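Local coordinates for VAO-type flavoprotein oxidase VAO615 (Myceliophthora thermophila, PDB 6F72), which probably acts as an FAD-dependent oxidase whose bicovalently bound flavin, once reduced, reacts rapidly with molecular oxygen, although its substrate remains unidentified, at residues Ala138-Ala143 against Ser550-Lys555. Sequence-based numbering, arbitrary orientation.
Sequences AALKFA and SVFYVK
In the FAD-binding domain of this VAO-type flavoprotein, helix 133-146 meets the C-terminal loop that follows helix 536-546, and the two are joined by a small apolar cluster of L140, V551 and F552. One methyl of the leucine does the touching: CD2 of L140 lies 3.7 Å from CE1 of F552 and 3.9 Å from CZ of F552, so it rests against the far end of the ring, approaching obliquely. CG of L140 stands anti to the carbonyl carbon (chi1 -67°), and chi2 of 171° sets CD1 anti to CA, leaving CD2 as the methyl that meets the ring. The same CD2 of L140 also meets CG2 of V551 at 4.1 Å, so a single methyl group bridges two consecutive loop residues. V551 also packs on the ring itself, its CG2 standing 3.8 Å above the plane of the F552 ring and displaced toward the rim. The side chains of L140 and F552 cross at about a right angle. All three residues are buried; 88 Å² of surface is buried between the segments, both sides summed, while the backbones stay apart, 8.5 Å between CA of L140 and CA of V551.

Polar bonds fix the loop to the end of the helix before it: the carboxylate of D547 accepts from the backbone N of V551 and of F552, and NZ of K543, on helix 536-546, donates to O of F552. I150 and I152 of strand 150-153 extend the apolar surroundings of the F552 ring, and two residues farther along V554 touches the FAD. The arrangement is apolar helix-to-loop packing, by which the C-terminal berberine-like segment is fitted against a helix of the PCMH-type FAD-binding fold as it leads to the cofactor.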
loop_
_atom_site.group_PDB
_atom_site.type_symbol
_atom_site.label_atom_id
_atom_site.label_comp_id
_atom_site.label_asym_id
_atom_site.label_seq_id
_atom_site.Cartn_x
_atom_site.Cartn_y
_atom_site.Cartn_z
ATOM N N ALA A 138 20.794 -13.638 11.093
ATOM C CA ALA A 138 21.070 -13.528 12.528
ATOM C C ALA A 138 19.790 -13.327 13.344
ATOM O O ALA A 138 19.556 -14.051 14.319
ATOM C CB ALA A 138 22.058 -12.398 12.795
ATOM N N ALA A 139 18.968 -12.363 12.924
ATOM C CA ALA A 139 17.719 -12.034 13.613
ATOM C C ALA A 139 16.723 -13.191 13.624
ATOM O O ALA A 139 16.105 -13.469 14.664
ATOM C CB ALA A 139 17.092 -10.786 13.023
ATOM N N LEU A 140 16.602 -13.867 12.476
ATOM C CA LEU A 140 15.770 -15.067 12.342
ATOM C C LEU A 140 16.251 -16.196 13.251
ATOM O O LEU A 140 15.442 -16.835 13.918
ATOM C CB LEU A 140 15.701 -15.542 10.881
ATOM C CG LEU A 140 14.985 -14.698 9.814
ATOM C CD1 LEU A 140 15.247 -15.251 8.418
ATOM C CD2 LEU A 140 13.485 -14.608 10.056
ATOM N N LYS A 141 17.565 -16.425 13.296
ATOM C CA LYS A 141 18.130 -17.465 14.167
ATOM C C LYS A 141 17.825 -17.161 15.629
ATOM O O LYS A 141 17.408 -18.051 16.382
ATOM C CB LYS A 141 19.648 -17.615 13.986
ATOM C CG LYS A 141 20.044 -18.376 12.748
ATOM C CD LYS A 141 21.266 -19.246 13.000
ATOM C CE LYS A 141 21.391 -20.332 11.940
ATOM N NZ LYS A 141 20.146 -21.148 11.796
ATOM N N PHE A 142 18.036 -15.900 16.009
ATOM C CA PHE A 142 17.798 -15.427 17.365
ATOM C C PHE A 142 16.328 -15.570 17.751
ATOM O O PHE A 142 16.016 -16.116 18.820
ATOM C CB PHE A 142 18.247 -13.970 17.505
ATOM C CG PHE A 142 17.998 -13.383 18.872
ATOM C CD1 PHE A 142 16.784 -12.760 19.174
ATOM C CD2 PHE A 142 18.977 -13.460 19.864
ATOM C CE1 PHE A 142 16.559 -12.223 20.437
ATOM C CE2 PHE A 142 18.752 -12.926 21.120
ATOM C CZ PHE A 142 17.541 -12.307 21.406
ATOM N N ALA A 143 15.442 -15.070 16.885
ATOM C CA ALA A 143 13.996 -15.106 17.142
ATOM C C ALA A 143 13.496 -16.538 17.233
ATOM O O ALA A 143 12.668 -16.852 18.090
ATOM C CB ALA A 143 13.226 -14.322 16.095
ATOM N N SER A 550 5.780 -21.511 10.077
ATOM C CA SER A 550 5.039 -20.248 10.145
ATOM C C SER A 550 5.758 -19.209 11.009
ATOM O O SER A 550 5.187 -18.668 11.971
ATOM C CB SER A 550 3.580 -20.478 10.594
ATOM O OG SER A 550 2.960 -21.505 9.821
ATOM N N VAL A 551 7.024 -18.956 10.684
ATOM C CA VAL A 551 7.761 -17.884 11.361
ATOM C C VAL A 551 7.255 -16.515 10.924
ATOM O O VAL A 551 7.299 -15.568 11.707
ATOM C CB VAL A 551 9.339 -18.034 11.397
ATOM C CG1 VAL A 551 9.844 -19.354 10.839
ATOM C CG2 VAL A 551 10.096 -16.808 10.862
ATOM N N PHE A 552 6.742 -16.418 9.699
ATOM C CA PHE A 552 6.196 -15.157 9.246
ATOM C C PHE A 552 4.681 -15.106 9.427
ATOM O O PHE A 552 3.957 -15.974 8.952
ATOM C CB PHE A 552 6.621 -14.829 7.822
ATOM C CG PHE A 552 8.112 -14.891 7.603
ATOM C CD1 PHE A 552 8.974 -14.066 8.316
ATOM C CD2 PHE A 552 8.654 -15.782 6.667
ATOM C CE1 PHE A 552 10.349 -14.131 8.113
ATOM C CE2 PHE A 552 10.027 -15.847 6.451
ATOM C CZ PHE A 552 10.878 -15.016 7.176
ATOM N N TYR A 553 4.228 -14.102 10.170
ATOM C CA TYR A 553 2.802 -13.871 10.373
ATOM C C TYR A 553 2.455 -12.426 10.035
ATOM O O TYR A 553 3.112 -11.494 10.509
ATOM C CB TYR A 553 2.399 -14.193 11.824
ATOM C CG TYR A 553 1.051 -13.597 12.190
ATOM C CD1 TYR A 553 -0.132 -14.291 11.923
ATOM C CD2 TYR A 553 0.959 -12.313 12.740
ATOM C CE1 TYR A 553 -1.369 -13.735 12.228
ATOM C CE2 TYR A 553 -0.272 -11.747 13.052
ATOM C CZ TYR A 553 -1.429 -12.465 12.784
ATOM O OH TYR A 553 -2.640 -11.915 13.082
ATOM N N VAL A 554 1.406 -12.243 9.240
ATOM C CA VAL A 554 0.742 -10.942 9.096
ATOM C C VAL A 554 -0.766 -11.187 9.154
ATOM O O VAL A 554 -1.244 -12.212 8.643
ATOM C CB VAL A 554 1.133 -10.170 7.794
ATOM C CG1 VAL A 554 2.567 -9.638 7.839
ATOM C CG2 VAL A 554 0.941 -11.025 6.541
ATOM N N LYS A 555 -1.506 -10.255 9.749
ATOM C CA LYS A 555 -2.967 -10.303 9.792
ATOM C C LYS A 555 -3.482 -10.248 8.356
ATOM O O LYS A 555 -3.010 -9.426 7.555
ATOM C CB LYS A 555 -3.545 -9.143 10.622
ATOM C CG LYS A 555 -5.070 -9.175 10.823
ATOM C CD LYS A 555 -5.486 -10.317 11.756
ATOM C CE LYS A 555 -6.987 -10.365 12.025
ATOM N NZ LYS A 555 -7.460 -9.107 12.663
#